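Local coordinates for protein peptidoglycan glycosyltransferase (Burkholderia ambifaria, PDB 5UY7) that belongs to the penicillin-binding proteins and folds, in its modelled part, as a transpeptidase-family domain of the beta-lactamase-like superfamily, at residues A[208-213]-A[520-525]; A[343-348]-A[378-383]; A[351-356]-A[361-366]; A[396-399]-A[405-408]; A[437-442]-A[485-490]. One frame throughout, in Å; residues are numbered along the deposited sequence.

Interaction 1 (A[208-213]-A[520-525]); sequences YANLKA and AGDTMR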
# COMPACT_ATOMS: atom_id res chain seq x y z
N TYR A 208 0.83 15.22 -11.40
CA TYR A 208 1.22 15.14 -12.81
C TYR A 208 2.68 15.51 -13.01
O TYR A 208 3.44 14.79 -13.68
CB TYR A 208 0.31 16.05 -13.63
CG TYR A 208 0.80 16.29 -15.03
CD1 TYR A 208 0.49 15.41 -16.04
CD2 TYR A 208 1.55 17.42 -15.33
CE1 TYR A 208 0.93 15.64 -17.33
CE2 TYR A 208 2.00 17.65 -16.61
CZ TYR A 208 1.69 16.75 -17.60
OH TYR A 208 2.14 17.00 -18.87
N ALA A 209 3.10 16.65 -12.46
CA ALA A 209 4.46 17.13 -12.68
C ALA A 209 5.48 16.14 -12.15
O ALA A 209 6.48 15.84 -12.83
CB ALA A 209 4.64 18.49 -12.01
N ASN A 210 5.25 15.61 -10.95
CA ASN A 210 6.22 14.69 -10.38
C ASN A 210 6.21 13.35 -11.11
O ASN A 210 7.27 12.73 -11.28
CB ASN A 210 5.95 14.49 -8.89
CG ASN A 210 6.43 15.66 -8.06
OD1 ASN A 210 7.62 15.97 -8.05
ND2 ASN A 210 5.51 16.32 -7.36
N LEU A 211 5.03 12.89 -11.52
CA LEU A 211 4.96 11.60 -12.21
C LEU A 211 5.58 11.69 -13.59
O LEU A 211 6.31 10.78 -14.01
CB LEU A 211 3.51 11.14 -12.30
CG LEU A 211 3.29 9.77 -12.94
CD1 LEU A 211 3.89 8.67 -12.08
CD2 LEU A 211 1.79 9.58 -13.18
N LYS A 212 5.32 12.79 -14.31
CA LYS A 212 5.92 13.00 -15.62
C LYS A 212 7.44 13.01 -15.52
O LYS A 212 8.13 12.36 -16.31
CB LYS A 212 5.41 14.32 -16.21
CG LYS A 212 6.02 14.71 -17.55
CD LYS A 212 5.35 15.98 -18.09
CE LYS A 212 5.87 16.38 -19.46
NZ LYS A 212 7.30 16.79 -19.42
N ALA A 213 7.97 13.72 -14.53
CA ALA A 213 9.42 13.77 -14.36
C ALA A 213 10.00 12.37 -14.12
O ALA A 213 11.06 12.04 -14.64
CB ALA A 213 9.79 14.71 -13.21
N ALA A 520 3.86 13.42 -1.89
CA ALA A 520 3.40 13.59 -0.51
C ALA A 520 3.91 14.90 0.08
O ALA A 520 3.14 15.67 0.68
CB ALA A 520 3.84 12.40 0.34
N GLY A 521 5.20 15.16 -0.06
CA GLY A 521 5.76 16.39 0.50
C GLY A 521 5.21 17.64 -0.16
O GLY A 521 4.85 18.61 0.52
N ASP A 522 5.13 17.63 -1.49
CA ASP A 522 4.59 18.79 -2.19
C ASP A 522 3.15 19.05 -1.78
O ASP A 522 2.73 20.21 -1.66
CB ASP A 522 4.67 18.60 -3.71
CG ASP A 522 6.08 18.70 -4.26
OD1 ASP A 522 7.03 19.03 -3.52
OD2 ASP A 522 6.24 18.46 -5.48
N THR A 523 2.38 17.98 -1.59
CA THR A 523 0.98 18.13 -1.18
C THR A 523 0.87 18.65 0.24
O THR A 523 0.07 19.56 0.50
CB THR A 523 0.24 16.80 -1.33
OG1 THR A 523 0.27 16.41 -2.71
CG2 THR A 523 -1.22 16.93 -0.89
N MET A 524 1.66 18.11 1.18
CA MET A 524 1.71 18.67 2.53
C MET A 524 1.97 20.17 2.49
O MET A 524 1.28 20.96 3.15
CB MET A 524 2.80 18.00 3.37
CG MET A 524 2.67 16.53 3.60
SD MET A 524 1.45 16.12 4.83
CE MET A 524 0.02 15.85 3.77
N ARG A 525 3.00 20.59 1.75
CA ARG A 525 3.33 22.01 1.71
C ARG A 525 2.18 22.82 1.12
O ARG A 525 1.85 23.89 1.64
CB ARG A 525 4.62 22.24 0.91
CG ARG A 525 5.89 21.88 1.67
CD ARG A 525 7.14 22.19 0.84
NE ARG A 525 7.36 21.17 -0.19
CZ ARG A 525 7.88 19.98 0.06
NH1 ARG A 525 8.23 19.67 1.30
NH2 ARG A 525 8.05 19.10 -0.91
O HOH W 1 8.87 17.76 -6.50
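N210 pushes its side-chain amide across to the carboxylate of D522; the two side chains approach from opposite directions, amide and carboxylate planes turned 39° apart. CG of N210 sits beside its backbone N (chi1 -77°), which sends the amide out across the gap. The bond runs from N210 ND2 to D522 OD2 at 2.9 Å, and it is nearly straight, with an angle of 172° at the hydrogen. The acceptor lies almost in the plane of the amide. Seen from the acid, however, the donor comes to the anti side and stands 32° out of the carboxylate plane. A water closes the other half of the link: it donates to N210 OD1 at 2.7 Å and also to D522 OD2 at 2.9 Å. Both ends of the amide are therefore used, and OD2 receives two hydrogens. Within its own helix, D522 OD1 offers its anti lone pair, pointing away from OD2, to a salt bridge with R525 NH2 at 2.8 Å. Together these bonds limit rotation of the acid, and the arginine would probably favour its charged form. ND2 of N210 also bonds to the carbonyl of I206, one turn earlier. This near-surface bridge joins helix 201-217 to helix 509-526, with T523 packing on I203 and I206. Through L211, helix 201-217 rests in turn on V239 and Y241 of strand 235-241, an outer strand of the five-stranded antiparallel sheet.

Interaction 2 (A[343-348]-A[378-383]); sequences NMYTSI and ATMSYG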
# COMPACT_ATOMS: atom_id res chain seq x y z
N ASN A 343 -11.61 -13.15 4.01
CA ASN A 343 -12.57 -12.14 4.44
C ASN A 343 -11.90 -10.78 4.62
O ASN A 343 -12.51 -9.75 4.32
CB ASN A 343 -13.27 -12.57 5.72
CG ASN A 343 -14.53 -13.36 5.43
OD1 ASN A 343 -15.53 -12.82 4.94
ND2 ASN A 343 -14.47 -14.66 5.68
N MET A 344 -10.65 -10.76 5.09
CA MET A 344 -9.94 -9.49 5.20
C MET A 344 -9.70 -8.89 3.82
O MET A 344 -9.93 -7.70 3.60
CB MET A 344 -8.62 -9.67 5.96
CG MET A 344 -7.83 -8.38 6.15
SD MET A 344 -6.72 -7.99 4.76
CE MET A 344 -5.53 -9.33 4.93
N TYR A 345 -9.22 -9.71 2.87
CA TYR A 345 -8.99 -9.20 1.52
C TYR A 345 -10.28 -8.65 0.92
O TYR A 345 -10.26 -7.64 0.19
CB TYR A 345 -8.47 -10.31 0.60
CG TYR A 345 -7.09 -10.80 0.93
CD1 TYR A 345 -6.10 -9.93 1.39
CD2 TYR A 345 -6.77 -12.13 0.76
CE1 TYR A 345 -4.83 -10.41 1.68
CE2 TYR A 345 -5.53 -12.60 1.04
CZ TYR A 345 -4.56 -11.75 1.50
OH TYR A 345 -3.31 -12.27 1.78
N THR A 346 -11.39 -9.32 1.18
CA THR A 346 -12.66 -8.85 0.65
C THR A 346 -13.11 -7.57 1.34
O THR A 346 -13.70 -6.68 0.70
CB THR A 346 -13.71 -9.95 0.80
OG1 THR A 346 -13.33 -11.05 -0.04
CG2 THR A 346 -15.08 -9.46 0.37
N SER A 347 -12.82 -7.44 2.64
CA SER A 347 -13.23 -6.23 3.35
C SER A 347 -12.49 -5.00 2.85
O SER A 347 -13.06 -3.90 2.85
CB SER A 347 -13.06 -6.41 4.86
OG SER A 347 -11.70 -6.33 5.25
N ILE A 348 -11.24 -5.15 2.38
CA ILE A 348 -10.51 -4.00 1.84
C ILE A 348 -10.77 -3.88 0.34
O ILE A 348 -10.08 -3.13 -0.36
CB ILE A 348 -9.00 -4.08 2.14
CG1 ILE A 348 -8.38 -5.38 1.62
CG2 ILE A 348 -8.74 -3.92 3.63
CD1 ILE A 348 -6.84 -5.38 1.60
N ALA A 378 0.61 -18.64 1.87
CA ALA A 378 1.90 -18.01 2.17
C ALA A 378 2.25 -16.94 1.15
O ALA A 378 2.57 -15.80 1.52
CB ALA A 378 3.00 -19.07 2.22
N THR A 379 2.21 -17.27 -0.15
CA THR A 379 2.62 -16.27 -1.14
C THR A 379 1.69 -15.06 -1.10
O THR A 379 2.15 -13.92 -1.28
CB THR A 379 2.66 -16.87 -2.55
OG1 THR A 379 1.34 -17.19 -2.99
CG2 THR A 379 3.53 -18.12 -2.56
N MET A 380 0.40 -15.27 -0.86
CA MET A 380 -0.51 -14.12 -0.77
C MET A 380 -0.14 -13.23 0.41
O MET A 380 -0.32 -12.00 0.32
CB MET A 380 -1.96 -14.58 -0.66
CG MET A 380 -2.59 -14.98 -1.99
SD MET A 380 -4.30 -15.53 -1.81
CE MET A 380 -4.11 -17.30 -1.99
N SER A 381 0.39 -13.81 1.48
CA SER A 381 0.78 -13.02 2.65
C SER A 381 1.87 -12.01 2.31
O SER A 381 1.99 -10.99 3.00
CB SER A 381 1.25 -13.92 3.79
OG SER A 381 2.59 -14.37 3.62
N TYR A 382 2.67 -12.28 1.28
CA TYR A 382 3.62 -11.30 0.79
C TYR A 382 3.29 -10.84 -0.62
O TYR A 382 4.16 -10.34 -1.33
CB TYR A 382 5.06 -11.80 0.93
CG TYR A 382 5.46 -13.14 0.35
CD1 TYR A 382 5.39 -14.31 1.10
CD2 TYR A 382 6.01 -13.23 -0.92
CE1 TYR A 382 5.80 -15.53 0.59
CE2 TYR A 382 6.42 -14.45 -1.45
CZ TYR A 382 6.31 -15.59 -0.69
OH TYR A 382 6.73 -16.79 -1.22
N GLY A 383 2.02 -10.97 -1.03
CA GLY A 383 1.50 -10.22 -2.16
C GLY A 383 1.55 -10.88 -3.52
O GLY A 383 1.36 -10.19 -4.53
O HOH W 2 -1.48 -10.34 2.37
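The nearest CA atoms belong to Y345 and M380, 10.1 Å apart, so the gap between the two helices is crossed by side chains and a water. The Y345 ring extends its hydroxyl to M380 at the end of its helix, and Y345 OH lies 3.6 Å from M380 CB. A water in the plane of the ring, at its edge, is hydrogen-bonded to Y345 OH at 2.7 Å. The same water donates to M380 O at 2.9 Å. That carbonyl also accepts from G383 N, a bond belonging to the Schellman motif that ends helix 374-381, with G383 as its C-prime residue at positive phi and Y384 N returning to T379 O. The tyrosine thus reaches a helix C-terminus through its water. M380 starts toward Y345 but its end then leads away; the chain runs straight through chi2 (179°), which brings the sulfur obliquely up to the ring. M380 SD is 5.4 Å from the centroid of the Y345 ring and 63° off its normal, a Met-aromatic contact. W372, from the intervening loop, packs against both Y345 and M380.

Interaction 3 (A[351-356]-A[361-366]); sequences GQAPKV and AAAGRL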
# COMPACT_ATOMS: atom_id res chain seq x y z
N GLY A 351 -10.65 -8.09 -5.28
CA GLY A 351 -11.48 -9.00 -6.04
C GLY A 351 -12.81 -8.42 -6.47
O GLY A 351 -13.64 -9.16 -7.03
N GLN A 352 -13.05 -7.14 -6.22
CA GLN A 352 -14.31 -6.48 -6.50
C GLN A 352 -14.02 -5.20 -7.25
O GLN A 352 -13.18 -4.40 -6.83
CB GLN A 352 -15.06 -6.17 -5.20
CG GLN A 352 -15.21 -7.35 -4.27
CD GLN A 352 -15.33 -6.92 -2.83
OE1 GLN A 352 -16.35 -6.37 -2.41
NE2 GLN A 352 -14.27 -7.14 -2.05
N ALA A 353 -14.72 -5.00 -8.35
CA ALA A 353 -14.46 -3.82 -9.16
C ALA A 353 -14.95 -2.57 -8.45
O ALA A 353 -16.09 -2.55 -7.96
CB ALA A 353 -15.14 -3.96 -10.52
N PRO A 354 -14.14 -1.52 -8.37
CA PRO A 354 -14.63 -0.25 -7.82
C PRO A 354 -15.85 0.22 -8.60
O PRO A 354 -15.92 0.10 -9.82
CB PRO A 354 -13.45 0.70 -8.00
CG PRO A 354 -12.25 -0.20 -8.05
CD PRO A 354 -12.71 -1.46 -8.72
N LYS A 355 -16.83 0.75 -7.87
CA LYS A 355 -18.05 1.30 -8.46
C LYS A 355 -18.01 2.81 -8.28
O LYS A 355 -18.69 3.38 -7.43
CB LYS A 355 -19.30 0.68 -7.82
N VAL A 356 -17.19 3.47 -9.10
CA VAL A 356 -16.95 4.90 -8.98
C VAL A 356 -17.33 5.66 -10.24
O VAL A 356 -17.02 6.85 -10.37
CB VAL A 356 -15.49 5.20 -8.58
CG1 VAL A 356 -15.16 4.52 -7.27
CG2 VAL A 356 -14.54 4.73 -9.67
N ALA A 361 -13.88 -0.80 -14.79
CA ALA A 361 -12.91 -0.90 -13.72
C ALA A 361 -12.64 -2.37 -13.40
O ALA A 361 -13.56 -3.19 -13.37
CB ALA A 361 -13.40 -0.16 -12.47
N ALA A 362 -11.37 -2.69 -13.17
CA ALA A 362 -10.97 -4.07 -12.97
C ALA A 362 -11.31 -4.55 -11.57
O ALA A 362 -11.18 -3.82 -10.59
CB ALA A 362 -9.47 -4.23 -13.23
N ALA A 363 -11.74 -5.81 -11.47
CA ALA A 363 -11.97 -6.42 -10.17
C ALA A 363 -10.69 -7.00 -9.57
O ALA A 363 -10.60 -7.12 -8.34
CB ALA A 363 -13.02 -7.53 -10.29
N GLY A 364 -9.71 -7.35 -10.39
CA GLY A 364 -8.58 -8.12 -9.92
C GLY A 364 -8.97 -9.58 -9.74
O GLY A 364 -10.08 -10.01 -10.04
N ARG A 365 -8.01 -10.35 -9.24
CA ARG A 365 -8.17 -11.79 -9.09
C ARG A 365 -7.91 -12.18 -7.64
O ARG A 365 -6.83 -11.90 -7.11
CB ARG A 365 -7.21 -12.54 -10.03
N LEU A 366 -8.91 -12.78 -7.01
CA LEU A 366 -8.80 -13.31 -5.66
C LEU A 366 -9.37 -14.72 -5.69
O LEU A 366 -10.57 -14.90 -5.95
CB LEU A 366 -9.54 -12.44 -4.65
CG LEU A 366 -9.49 -12.93 -3.20
CD1 LEU A 366 -8.06 -12.94 -2.69
CD2 LEU A 366 -10.38 -12.07 -2.31
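A361 opens the contact by turning its methyl toward P354, with A361 CB 4.0 Å from P354 CD. Its carbonyl oxygen faces the other run as well, A361 O lying 3.3 Å from A353 CB. At A362 the side chain turns away and the backbone does the work. A362 O takes a CA-H...O contact from A353 CA at 3.6 Å, reasonably straight with 157° at the hydrogen, and it also lies 3.4 Å from P354 CD. The two runs head in nearly opposite directions, 159° apart, because the long loop between helix 338-347 and helix 374-381 doubles back on itself here. It is an irregular loop pairing rather than a beta hairpin: the CA atoms of A353 and A363 come as close as 3.7 Å, and neither run is a regular strand. A363 follows, its CB 4.2 Å from A353 CB, while A363 O sits 3.1 Å from G351 CA. Q392 of helix 390-401 ties the pair together from outside, its NE2 donating to both A363 O and Q352 O. G364, at positive phi, swings the chain past G351. The backbone of R365 then bonds to S387, and L366 turns back toward the first run, L366 CB lying 4.2 Å from G351 CA. The first torsion of L366 is fully extended (chi1 179°), and its branched end reaches helix 338-347, where it packs on W342, Y345 and T346.

Interaction 4 (A[396-399]-A[405-408]); sequences AYTA and EMMP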
# COMPACT_ATOMS: atom_id res chain seq x y z
N ALA A 396 -7.54 0.55 -0.18
CA ALA A 396 -7.23 -0.34 0.93
C ALA A 396 -6.38 0.36 1.99
O ALA A 396 -6.61 0.18 3.19
CB ALA A 396 -6.53 -1.60 0.42
N TYR A 397 -5.41 1.18 1.57
CA TYR A 397 -4.55 1.83 2.56
C TYR A 397 -5.30 2.89 3.37
O TYR A 397 -4.84 3.26 4.46
CB TYR A 397 -3.30 2.42 1.89
CG TYR A 397 -2.13 1.46 1.94
CD1 TYR A 397 -2.12 0.29 1.18
CD2 TYR A 397 -1.04 1.68 2.79
CE1 TYR A 397 -1.08 -0.62 1.25
CE2 TYR A 397 0.01 0.78 2.86
CZ TYR A 397 -0.01 -0.37 2.08
OH TYR A 397 1.04 -1.27 2.17
N THR A 398 -6.46 3.38 2.89
CA THR A 398 -7.22 4.29 3.73
C THR A 398 -7.72 3.59 4.98
O THR A 398 -7.94 4.25 5.99
CB THR A 398 -8.42 4.93 2.99
OG1 THR A 398 -9.42 3.94 2.68
CG2 THR A 398 -7.95 5.67 1.71
N ALA A 399 -7.86 2.26 4.95
CA ALA A 399 -8.28 1.55 6.16
C ALA A 399 -7.22 1.68 7.24
O ALA A 399 -7.55 1.81 8.42
CB ALA A 399 -8.56 0.08 5.85
N GLU A 405 -10.99 2.13 9.45
CA GLU A 405 -12.23 2.22 8.68
C GLU A 405 -11.88 2.61 7.25
O GLU A 405 -11.39 3.72 7.00
CB GLU A 405 -13.19 3.22 9.30
CG GLU A 405 -14.54 3.25 8.59
CD GLU A 405 -15.51 4.23 9.21
OE1 GLU A 405 -15.04 5.19 9.87
OE2 GLU A 405 -16.74 4.05 9.05
N MET A 406 -12.13 1.70 6.31
CA MET A 406 -11.87 2.00 4.91
C MET A 406 -12.95 2.91 4.35
O MET A 406 -14.15 2.64 4.49
CB MET A 406 -11.81 0.71 4.08
CG MET A 406 -11.31 1.00 2.67
SD MET A 406 -11.15 -0.48 1.69
CE MET A 406 -12.84 -0.92 1.44
N MET A 407 -12.53 3.98 3.70
CA MET A 407 -13.42 5.01 3.21
C MET A 407 -13.89 4.69 1.80
O MET A 407 -13.14 4.13 1.00
CB MET A 407 -12.71 6.36 3.22
CG MET A 407 -12.26 6.78 4.60
SD MET A 407 -13.70 7.05 5.66
CE MET A 407 -14.28 8.62 5.05
N PRO A 408 -15.13 5.03 1.46
CA PRO A 408 -15.55 4.94 0.05
C PRO A 408 -14.77 5.98 -0.73
O PRO A 408 -14.79 7.17 -0.39
CB PRO A 408 -17.05 5.26 0.09
CG PRO A 408 -17.42 5.29 1.55
CD PRO A 408 -16.18 5.64 2.29
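A399 and M406 form the close-packed part of this contact, and the small alanine lets helix and strand backbones draw to 3.8 Å between the two CA atoms. The methyl of A399 lies against the first carbon of the methionine side chain, A399 CB to M406 CB, at 3.8 Å. M406 swings its CG to the far side from its own N (chi1 -170°) and runs on past the helix, so that M406 SD lies 4.0 Å from A396 CA. T398 crosses that chain at a slant, T398 OG1 being 3.5 Å from M406 CG. The same oxygen accepts from M407 N in a long but fairly straight bond of 3.3 Å, with 164° at the hydrogen. Its own proton goes to the carbonyl of R395, one turn back, so this buried hydroxyl both donates and accepts. Looser packing begins at E405, partly exposed, whose side chain leaves the helix in an extended line; its carboxylate has a weak hydrogen bond to G422 N. The bent chain of M407, itself buried, leaves this contact to pack on H402 and I420. The contact folds the turn after helix 390-401 back onto that helix. M406 pairs by backbone with T423, joining strand 405-406 to strand 423-424; A396 packs on F275 of helix 273-282, and Y397 on M484 of strand 477-485.

Interaction 5 (A[437-442]-A[485-490]); sequences MLETVV and APMPNP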
# COMPACT_ATOMS: atom_id res chain seq x y z
N MET A 437 4.46 1.02 12.52
CA MET A 437 5.36 0.15 11.77
C MET A 437 5.68 0.72 10.39
O MET A 437 6.81 0.60 9.92
CB MET A 437 4.75 -1.25 11.65
CG MET A 437 4.54 -1.92 12.99
SD MET A 437 3.66 -3.47 12.72
CE MET A 437 3.42 -4.03 14.41
N LEU A 438 4.69 1.33 9.74
CA LEU A 438 4.93 1.87 8.40
C LEU A 438 5.96 3.00 8.43
O LEU A 438 6.69 3.19 7.45
CB LEU A 438 3.63 2.37 7.78
CG LEU A 438 2.62 1.30 7.35
CD1 LEU A 438 1.38 1.99 6.80
CD2 LEU A 438 3.20 0.33 6.31
N GLU A 439 6.02 3.77 9.52
CA GLU A 439 7.06 4.80 9.62
C GLU A 439 8.45 4.19 9.61
O GLU A 439 9.40 4.82 9.11
CB GLU A 439 6.89 5.61 10.90
CG GLU A 439 5.68 6.49 10.95
CD GLU A 439 5.72 7.46 12.13
OE1 GLU A 439 6.65 8.29 12.20
OE2 GLU A 439 4.84 7.34 13.01
N THR A 440 8.62 2.99 10.19
CA THR A 440 9.97 2.41 10.25
C THR A 440 10.47 2.01 8.87
O THR A 440 11.69 1.86 8.69
CB THR A 440 10.02 1.20 11.19
OG1 THR A 440 9.36 0.06 10.61
CG2 THR A 440 9.40 1.53 12.56
N VAL A 441 9.57 1.87 7.90
CA VAL A 441 9.96 1.46 6.55
C VAL A 441 10.86 2.49 5.90
O VAL A 441 11.78 2.14 5.14
CB VAL A 441 8.69 1.21 5.70
CG1 VAL A 441 9.07 0.97 4.24
CG2 VAL A 441 7.88 0.04 6.26
N VAL A 442 10.62 3.78 6.16
CA VAL A 442 11.36 4.84 5.50
C VAL A 442 12.46 5.44 6.37
O VAL A 442 13.24 6.27 5.89
CB VAL A 442 10.41 5.96 5.01
CG1 VAL A 442 9.32 5.38 4.14
CG2 VAL A 442 9.83 6.73 6.20
N ALA A 485 0.45 10.31 4.86
CA ALA A 485 1.18 11.43 5.45
C ALA A 485 0.18 12.43 6.01
O ALA A 485 -0.89 12.61 5.42
CB ALA A 485 2.07 12.12 4.40
N PRO A 486 0.49 13.10 7.11
CA PRO A 486 1.65 12.91 7.97
C PRO A 486 1.28 11.95 9.09
O PRO A 486 0.12 11.92 9.49
CB PRO A 486 1.93 14.31 8.52
CG PRO A 486 0.57 14.94 8.61
CD PRO A 486 -0.28 14.29 7.52
N MET A 487 2.23 11.22 9.60
CA MET A 487 1.94 10.41 10.77
C MET A 487 1.99 11.29 12.01
O MET A 487 2.69 12.32 12.03
CB MET A 487 2.94 9.27 10.87
CG MET A 487 2.97 8.36 9.65
SD MET A 487 1.45 7.40 9.50
CE MET A 487 2.07 5.99 8.56
N PRO A 488 1.29 10.92 13.09
CA PRO A 488 0.53 9.67 13.24
C PRO A 488 -0.92 9.73 12.76
O PRO A 488 -1.59 8.69 12.78
CB PRO A 488 0.55 9.44 14.73
CG PRO A 488 0.45 10.83 15.27
CD PRO A 488 1.28 11.69 14.34
N ASN A 489 -1.39 10.91 12.36
CA ASN A 489 -2.79 11.09 11.95
C ASN A 489 -2.81 11.57 10.51
O ASN A 489 -2.92 12.78 10.24
CB ASN A 489 -3.50 12.07 12.88
CG ASN A 489 -3.53 11.58 14.31
OD1 ASN A 489 -3.83 10.41 14.56
ND2 ASN A 489 -3.19 12.45 15.24
N PRO A 490 -2.75 10.66 9.54
CA PRO A 490 -2.54 11.10 8.16
C PRO A 490 -3.73 11.83 7.58
O PRO A 490 -4.89 11.59 7.93
CB PRO A 490 -2.26 9.80 7.40
CG PRO A 490 -2.68 8.69 8.31
CD PRO A 490 -2.61 9.20 9.71
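E439 OE2 is held in a salt bridge by R457 NH2, whose residue also bonds to the backbone of M487, while M487 CB lies against the same glutamate oxygen, E439 OE2, at 3.5 Å. M487 lies along the glutamate from CG to the carboxylate. The two side chains run antiparallel alongside one another, with E439 CG 3.5 Å from M487 CG. E439 leaves the helix with its CG beside the backbone N (chi1 -68°) and stays extended beyond it, which carries the carboxylate alongside the methionine. M487 bends instead at its second torsion (-68°), and its terminal methyl turns to L438, M487 CE lying 4.0 Å from L438 CB. Cis peptide bonds precede P486 and P488, and between them the chain turns around M487. The carbonyl oxygen of M487 accepts from N532 ND2. Altogether, the contact sets helix 428-442 against the turn joining strands 477-485 and 492-499, with L438 also packing on M484 of the sheet and on P274 of helix 273-282.

How the interactions relate
From the N terminus, helix 201-217 opens the outermost loop, which interaction 1 closes only at helix 509-526; the other four contacts all nest inside it. Interaction 2 joins helix 338-347 to helix 374-381, and interaction 3 lies within its loop as the doubling-back of the connecting chain. Interactions 4 and 5 follow in series, the first folding strand 405-406 onto helix 390-401, the second setting helix 428-442 against a turn of the sheet. None cross. Interaction 2 touches interaction 3 through T346 and Q352, and interaction 4 through I348 and A396. At the far side, M524 of interaction 1 packs on P486 of interaction 5.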